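Glyoxalase family protein (PDB 2P7O) catalyses the hydration of the antibiotic fosfomycin, very probably with manganese as cofactor, and so gives Listeria monocytogenes resistance to the drug. Local coordinates at residues L22-I31 against K45-I56. Sequence-based numbering, arbitrary orientation.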
loop_
_atom_site.group_PDB
_atom_site.type_symbol
_atom_site.label_atom_id
_atom_site.label_comp_id
_atom_site.label_asym_id
_atom_site.label_seq_id
_atom_site.Cartn_x
_atom_site.Cartn_y
_atom_site.Cartn_z
ATOM N N LEU A 22 5.578 4.206 13.488
ATOM C CA LEU A 22 5.955 4.889 12.272
ATOM C C LEU A 22 7.125 5.860 12.494
ATOM O O LEU A 22 7.970 6.013 11.623
ATOM C CB LEU A 22 4.781 5.697 11.692
ATOM C CG LEU A 22 3.602 4.876 11.179
ATOM C CD1 LEU A 22 2.498 5.817 10.737
ATOM C CD2 LEU A 22 4.095 3.969 10.036
ATOM N N GLN A 23 7.038 6.574 13.611
ATOM C CA GLN A 23 8.037 7.541 14.037
ATOM C C GLN A 23 9.342 6.856 14.487
ATOM O O GLN A 23 10.442 7.212 14.064
ATOM C CB GLN A 23 7.526 8.342 15.267
ATOM C CG GLN A 23 6.549 9.459 14.853
ATOM C CD GLN A 23 6.073 10.312 16.027
ATOM O OE1 GLN A 23 6.164 9.964 17.201
ATOM N NE2 GLN A 23 5.583 11.493 15.664
ATOM N N ASN A 24 9.257 5.874 15.381
ATOM C CA ASN A 24 10.526 5.243 15.804
ATOM C C ASN A 24 11.177 4.518 14.641
ATOM O O ASN A 24 12.387 4.717 14.518
ATOM C CB ASN A 24 10.279 4.270 16.957
ATOM C CG ASN A 24 11.555 3.732 17.559
ATOM O OD1 ASN A 24 12.126 4.342 18.480
ATOM N ND2 ASN A 24 12.060 2.605 17.108
ATOM N N ILE A 25 10.488 3.725 13.844
ATOM C CA ILE A 25 11.058 2.962 12.745
ATOM C C ILE A 25 11.319 3.786 11.488
ATOM O O ILE A 25 12.449 3.732 10.958
ATOM C CB ILE A 25 10.107 1.826 12.282
ATOM C CG1 ILE A 25 9.826 0.850 13.437
ATOM C CG2 ILE A 25 10.801 1.010 11.177
ATOM C CD1 ILE A 25 11.116 0.545 14.179
ATOM N N PHE A 26 10.264 4.445 10.990
ATOM C CA PHE A 26 10.436 5.088 9.687
ATOM C C PHE A 26 10.773 6.564 9.823
ATOM O O PHE A 26 10.842 7.254 8.787
ATOM C CB PHE A 26 9.106 5.024 8.907
ATOM C CG PHE A 26 8.609 3.628 8.597
ATOM C CD1 PHE A 26 7.515 3.064 9.209
ATOM C CD2 PHE A 26 9.270 2.862 7.672
ATOM C CE1 PHE A 26 7.139 1.738 9.016
ATOM C CE2 PHE A 26 8.870 1.568 7.439
ATOM C CZ PHE A 26 7.785 0.995 8.056
ATOM N N ASN A 27 10.901 7.121 11.018
ATOM C CA ASN A 27 11.118 8.583 11.121
ATOM C C ASN A 27 10.052 9.422 10.452
ATOM O O ASN A 27 10.247 10.554 10.000
ATOM C CB ASN A 27 12.511 8.966 10.597
ATOM C CG ASN A 27 13.482 8.614 11.716
ATOM O OD1 ASN A 27 13.356 9.178 12.837
ATOM N ND2 ASN A 27 14.243 7.573 11.442
ATOM N N ALA A 28 8.847 8.852 10.484
ATOM C CA ALA A 28 7.693 9.506 9.848
ATOM C C ALA A 28 7.417 10.850 10.509
ATOM O O ALA A 28 7.530 10.992 11.737
ATOM C CB ALA A 28 6.507 8.552 9.951
ATOM N N GLU A 29 7.084 11.832 9.661
ATOM C CA GLU A 29 6.877 13.194 10.133
ATOM C C GLU A 29 5.389 13.454 10.231
ATOM O O GLU A 29 4.659 13.361 9.239
ATOM C CB GLU A 29 7.571 14.170 9.174
ATOM C CG GLU A 29 7.220 15.613 9.562
ATOM C CD GLU A 29 8.249 16.167 10.537
ATOM O OE1 GLU A 29 8.732 15.369 11.360
ATOM O OE2 GLU A 29 8.559 17.373 10.451
ATOM N N GLU A 30 4.856 13.719 11.393
ATOM C CA GLU A 30 3.423 14.012 11.524
ATOM C C GLU A 30 3.071 15.365 10.883
ATOM O O GLU A 30 3.892 16.298 10.994
ATOM C CB GLU A 30 2.987 13.966 12.994
ATOM C CG GLU A 30 1.465 14.026 13.183
ATOM C CD GLU A 30 1.101 13.718 14.631
ATOM O OE1 GLU A 30 0.108 14.259 15.160
ATOM O OE2 GLU A 30 1.725 12.809 15.220
ATOM N N ILE A 31 1.925 15.364 10.203
ATOM C CA ILE A 31 1.428 16.438 9.368
ATOM C C ILE A 31 0.332 17.267 10.033
ATOM O O ILE A 31 -0.222 16.676 10.981
ATOM C CB ILE A 31 0.843 15.744 8.099
ATOM C CG1 ILE A 31 1.904 15.694 6.994
ATOM C CG2 ILE A 31 -0.505 16.260 7.664
ATOM C CD1 ILE A 31 3.032 16.696 7.230
ATOM N N LYS A 45 -4.645 10.586 11.529
ATOM C CA LYS A 45 -3.461 11.380 11.344
ATOM C C LYS A 45 -2.889 11.204 9.920
ATOM O O LYS A 45 -3.000 10.149 9.306
ATOM C CB LYS A 45 -2.369 10.920 12.303
ATOM C CG LYS A 45 -2.558 11.462 13.692
ATOM C CD LYS A 45 -1.293 11.133 14.494
ATOM C CE LYS A 45 -1.592 11.167 15.975
ATOM N NZ LYS A 45 -0.316 11.161 16.720
ATOM N N PHE A 46 -2.210 12.276 9.499
ATOM C CA PHE A 46 -1.366 12.119 8.307
ATOM C C PHE A 46 0.116 12.229 8.701
ATOM O O PHE A 46 0.505 13.036 9.551
ATOM C CB PHE A 46 -1.725 13.139 7.229
ATOM C CG PHE A 46 -2.721 12.688 6.174
ATOM C CD1 PHE A 46 -2.288 12.228 4.946
ATOM C CD2 PHE A 46 -4.091 12.766 6.443
ATOM C CE1 PHE A 46 -3.203 11.843 3.965
ATOM C CE2 PHE A 46 -4.995 12.386 5.476
ATOM C CZ PHE A 46 -4.548 11.898 4.236
ATOM N N PHE A 47 0.926 11.452 7.997
ATOM C CA PHE A 47 2.378 11.481 8.133
ATOM C C PHE A 47 2.982 11.488 6.721
ATOM O O PHE A 47 2.322 11.200 5.707
ATOM C CB PHE A 47 2.912 10.207 8.792
ATOM C CG PHE A 47 2.450 9.993 10.226
ATOM C CD1 PHE A 47 1.272 9.332 10.475
ATOM C CD2 PHE A 47 3.204 10.478 11.274
ATOM C CE1 PHE A 47 0.841 9.225 11.774
ATOM C CE2 PHE A 47 2.770 10.364 12.594
ATOM C CZ PHE A 47 1.560 9.752 12.854
ATOM N N LEU A 48 4.232 11.904 6.642
ATOM C CA LEU A 48 5.049 11.875 5.464
ATOM C C LEU A 48 6.243 10.959 5.778
ATOM O O LEU A 48 6.914 11.195 6.804
ATOM C CB LEU A 48 5.705 13.233 5.142
ATOM C CG LEU A 48 4.663 14.329 4.919
ATOM C CD1 LEU A 48 5.120 15.521 4.105
ATOM C CD2 LEU A 48 3.572 13.547 4.227
ATOM N N ILE A 49 6.486 10.054 4.852
ATOM C CA ILE A 49 7.623 9.136 4.876
ATOM C C ILE A 49 8.263 9.151 3.477
ATOM O O ILE A 49 7.729 8.554 2.539
ATOM C CB ILE A 49 7.141 7.719 5.228
ATOM C CG1 ILE A 49 6.297 7.656 6.513
ATOM C CG2 ILE A 49 8.345 6.767 5.340
ATOM C CD1 ILE A 49 5.842 6.244 6.795
ATOM N N ALA A 50 9.374 9.885 3.440
ATOM C CA ALA A 50 10.195 9.955 2.235
ATOM C C ALA A 50 9.310 10.265 1.023
ATOM O O ALA A 50 9.398 9.644 -0.035
ATOM C CB ALA A 50 10.942 8.655 2.049
ATOM N N GLY A 51 8.383 11.180 1.274
ATOM C CA GLY A 51 7.567 11.708 0.152
ATOM C C GLY A 51 6.208 11.028 0.043
ATOM O O GLY A 51 5.287 11.459 -0.690
ATOM N N LEU A 52 6.075 9.885 0.693
ATOM C CA LEU A 52 4.766 9.220 0.659
ATOM C C LEU A 52 3.901 9.853 1.763
ATOM O O LEU A 52 4.319 9.935 2.931
ATOM C CB LEU A 52 4.919 7.719 0.930
ATOM C CG LEU A 52 3.661 6.939 1.363
ATOM C CD1 LEU A 52 2.706 6.786 0.188
ATOM C CD2 LEU A 52 4.069 5.619 1.994
ATOM N N TRP A 53 2.693 10.258 1.401
ATOM C CA TRP A 53 1.651 10.700 2.302
ATOM C C TRP A 53 0.870 9.509 2.838
ATOM O O TRP A 53 0.149 8.831 2.093
ATOM C CB TRP A 53 0.690 11.681 1.587
ATOM C CG TRP A 53 1.350 12.988 1.232
ATOM C CD1 TRP A 53 2.086 13.204 0.076
ATOM C CD2 TRP A 53 1.327 14.249 1.933
ATOM N NE1 TRP A 53 2.518 14.512 0.057
ATOM C CE2 TRP A 53 2.072 15.160 1.176
ATOM C CE3 TRP A 53 0.724 14.692 3.135
ATOM C CZ2 TRP A 53 2.284 16.499 1.559
ATOM C CZ3 TRP A 53 0.937 16.005 3.526
ATOM C CH2 TRP A 53 1.702 16.886 2.745
ATOM N N ILE A 54 1.041 9.281 4.145
ATOM C CA ILE A 54 0.311 8.164 4.723
ATOM C C ILE A 54 -0.698 8.629 5.758
ATOM O O ILE A 54 -0.358 9.414 6.663
ATOM C CB ILE A 54 1.267 7.080 5.223
ATOM C CG1 ILE A 54 0.509 5.861 5.792
ATOM C CG2 ILE A 54 2.320 7.589 6.177
ATOM C CD1 ILE A 54 1.181 4.518 5.544
ATOM N N CYS A 55 -1.948 8.181 5.571
ATOM C CA CYS A 55 -2.970 8.471 6.586
ATOM C C CYS A 55 -3.211 7.239 7.424
ATOM O O CYS A 55 -3.322 6.098 6.875
ATOM C CB CYS A 55 -4.283 8.824 5.817
ATOM S SG CYS A 55 -5.733 8.887 6.874
ATOM N N ILE A 56 -3.286 7.426 8.740
ATOM C CA ILE A 56 -3.788 6.303 9.545
ATOM C C ILE A 56 -5.083 6.727 10.235
ATOM O O ILE A 56 -5.216 7.904 10.539
ATOM C CB ILE A 56 -2.828 5.816 10.640
ATOM C CG1 ILE A 56 -2.343 6.975 11.519
ATOM C CG2 ILE A 56 -1.680 5.024 10.026
ATOM C CD1 ILE A 56 -1.378 6.515 12.584
#
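Glu29 and Leu48 form an antiparallel hydrogen-bonded pair. Glu29 N gives a nearly straight bond to Leu48 O (2.9 Å, 176° at the hydrogen), and Leu48 N returns one to Glu29 O (3.0 Å). Two residues on, Ile31 N donates to Phe46 O at 2.8 Å. Glu30 and Phe47 are the non-hydrogen-bonded pair between; Phe47 N and O instead bond Ile54 in the hairpin. Glu30 CG lies anti to the backbone N (chi1 -170°), and the extended chain passes the Phe47 ring to a salt bridge with Lys45. Lys45 NZ meets the syn side of Glu30 OE2 at 3.0 Å, out of the carboxylate plane; it also bonds Thr19 OG1. Leu22 O accepts from Phe26 N and Ala28 N, on opposite faces of its plane. Leu22 CD1 sits over a face of Phe47, and Ala28 CB packs on Ile49 CG1 (3.6 Å). On the other face of the sheet, Ile31 CG1 touches Leu48 CG and Trp53 CZ3, and Leu48 CD2 lies over the Trp53 ring. Within this chain, strand 29-30 is the outer strand, beside strand 44-49, of one glyoxalase-type beta-alpha-beta-beta-beta unit. Helix 15-26 packs on the Phe47 face, and strand 4-12 lies beyond strand 52-58.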